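Ecto-NAD+ glycohydrolase (CD38 molecule) (Bos taurus, PDB 3GC6) is an ecto-enzyme of the ADP-ribosyl cyclase (CD38) family, a disulfide-rich glycoprotein with a helical part and a parallel-sheet part. Local coordinates at residues Arg119-Pro124 with Asp128-Ser133. The protein carries 1 engineered substitution. Sequence-based numbering, arbitrary orientation.
Sequences RWCGEP and DLNIWS
Asn-130 lays its CB against Cys-121 SG, 3.7 Å away, in a disulfide-closed loop of the ADP-ribosyl cyclase fold that follows helix 110-115 and runs into the short strand 133-134. Cys-121 SG is bonded to Cys-134 SG, which ties the ends of the loop together; the sulfur also lies 3.3 Å from Ser-133 O. One direct backbone bond joins the two segments, Asn-130 N to Cys-121 O at 2.9 Å and nearly straight (167° at the hydrogen), and Leu-129 CA brings a CH...O contact to the same oxygen. Beside it the CD2 methyl of Leu-129 meets Trp-120 CB at 3.7 Å, while Leu-129 also reaches Met-52 and Phe-55 of helix 44-55. Farther along, water bridges take over. One water gives its protons to Gly-122 O and Glu-123 OE1 and accepts from Asn-130 ND2; another accepts from Glu-123 N and lies 2.8 Å from Asp-128 O, to which it can donate. Glu-123 OE1 forms a salt bridge with Arg-10, and Asn-130 ND2 hydrogen-bonds to Leu-8 O, which fastens the N-terminal segment to the loop. A chi1 of -179° sets Asn-130 CG beside its own carbonyl carbon, and OD1 reaches forward: Trp-132 N, 2.8 Å from OD1 and tilted 19° from the carbonyl plane, closes an Asx turn, and Ser-133 N, at 3.2 Å from well above that plane, extends it to an Asx motif.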
# COMPACT_ATOMS: atom_id res chain seq x y z
N ARG A 119 19.01 -0.35 -14.76
CA ARG A 119 19.14 -0.46 -16.21
C ARG A 119 18.18 -1.53 -16.69
O ARG A 119 17.96 -2.52 -15.99
CB ARG A 119 20.58 -0.86 -16.57
CG ARG A 119 21.64 0.10 -16.04
CD ARG A 119 21.43 1.47 -16.64
NE ARG A 119 22.44 2.45 -16.24
CZ ARG A 119 23.60 2.62 -16.85
NH1 ARG A 119 23.92 1.87 -17.90
NH2 ARG A 119 24.45 3.55 -16.42
N TRP A 120 17.61 -1.34 -17.87
CA TRP A 120 16.81 -2.40 -18.44
C TRP A 120 16.65 -2.25 -19.92
O TRP A 120 16.69 -1.15 -20.47
CB TRP A 120 15.43 -2.45 -17.78
CG TRP A 120 14.58 -1.18 -18.00
CD1 TRP A 120 13.67 -0.97 -18.99
CD2 TRP A 120 14.59 0.02 -17.21
NE1 TRP A 120 13.09 0.29 -18.87
CE2 TRP A 120 13.64 0.91 -17.78
CE3 TRP A 120 15.31 0.43 -16.08
CZ2 TRP A 120 13.39 2.17 -17.25
CZ3 TRP A 120 15.05 1.68 -15.55
CH2 TRP A 120 14.10 2.53 -16.12
N CYS A 121 16.51 -3.40 -20.55
CA CYS A 121 16.14 -3.48 -21.97
C CYS A 121 15.73 -4.92 -22.25
O CYS A 121 16.08 -5.83 -21.48
CB CYS A 121 17.30 -3.02 -22.87
SG CYS A 121 18.81 -4.11 -22.88
N GLY A 122 15.01 -5.11 -23.35
CA GLY A 122 14.61 -6.44 -23.78
C GLY A 122 15.24 -6.83 -25.10
O GLY A 122 16.16 -6.17 -25.60
N GLU A 123 14.71 -7.89 -25.70
CA GLU A 123 15.28 -8.45 -26.91
C GLU A 123 14.08 -9.02 -27.69
O GLU A 123 13.26 -9.70 -27.11
CB GLU A 123 16.26 -9.56 -26.52
CG GLU A 123 16.70 -10.47 -27.67
CD GLU A 123 17.77 -9.87 -28.55
OE1 GLU A 123 18.13 -8.68 -28.41
OE2 GLU A 123 18.27 -10.63 -29.42
N PRO A 124 13.97 -8.72 -28.99
CA PRO A 124 12.81 -9.24 -29.73
C PRO A 124 12.81 -10.78 -29.70
O PRO A 124 13.87 -11.40 -29.79
CB PRO A 124 13.02 -8.70 -31.14
CG PRO A 124 13.81 -7.42 -30.93
CD PRO A 124 14.76 -7.75 -29.77
N ASP A 128 12.57 -12.19 -21.63
CA ASP A 128 13.47 -11.82 -20.55
C ASP A 128 14.18 -10.49 -20.78
O ASP A 128 14.27 -10.02 -21.90
CB ASP A 128 14.56 -12.87 -20.41
CG ASP A 128 14.04 -14.18 -19.90
OD1 ASP A 128 13.32 -14.18 -18.88
OD2 ASP A 128 14.40 -15.20 -20.51
N LEU A 129 14.70 -9.91 -19.71
CA LEU A 129 15.60 -8.78 -19.87
C LEU A 129 16.89 -9.22 -20.53
O LEU A 129 17.30 -10.37 -20.38
CB LEU A 129 15.89 -8.11 -18.53
CG LEU A 129 14.72 -7.24 -17.98
CD1 LEU A 129 13.77 -8.10 -17.14
CD2 LEU A 129 15.25 -6.11 -17.13
N ASN A 130 17.53 -8.33 -21.26
CA ASN A 130 18.87 -8.58 -21.74
C ASN A 130 19.84 -8.10 -20.66
O ASN A 130 20.04 -6.91 -20.47
CB ASN A 130 19.11 -7.84 -23.06
CG ASN A 130 20.49 -8.07 -23.64
OD1 ASN A 130 21.42 -8.52 -22.95
ND2 ASN A 130 20.64 -7.78 -24.92
N ILE A 131 20.44 -9.06 -19.95
CA ILE A 131 21.34 -8.74 -18.85
C ILE A 131 22.81 -8.61 -19.32
O ILE A 131 23.71 -8.44 -18.49
CB ILE A 131 21.27 -9.81 -17.72
CG1 ILE A 131 21.68 -11.19 -18.27
CG2 ILE A 131 19.89 -9.84 -17.11
CD1 ILE A 131 21.64 -12.35 -17.24
N TRP A 132 23.01 -8.62 -20.63
CA TRP A 132 24.37 -8.59 -21.18
C TRP A 132 24.77 -7.22 -21.69
O TRP A 132 25.88 -6.77 -21.43
CB TRP A 132 24.50 -9.63 -22.30
CG TRP A 132 24.01 -10.95 -21.81
CD1 TRP A 132 22.84 -11.58 -22.14
CD2 TRP A 132 24.66 -11.77 -20.84
NE1 TRP A 132 22.73 -12.77 -21.45
CE2 TRP A 132 23.82 -12.90 -20.63
CE3 TRP A 132 25.84 -11.66 -20.11
CZ2 TRP A 132 24.15 -13.93 -19.74
CZ3 TRP A 132 26.17 -12.68 -19.21
CH2 TRP A 132 25.33 -13.82 -19.06
N SER A 133 23.90 -6.58 -22.48
CA SER A 133 24.19 -5.22 -22.91
C SER A 133 22.86 -4.56 -23.20
O SER A 133 21.88 -5.26 -23.48
CB SER A 133 25.09 -5.17 -24.16
OG SER A 133 24.43 -5.60 -25.36
O HOH W 1 18.66 -6.55 -26.72
O HOH W 2 12.76 -9.14 -24.04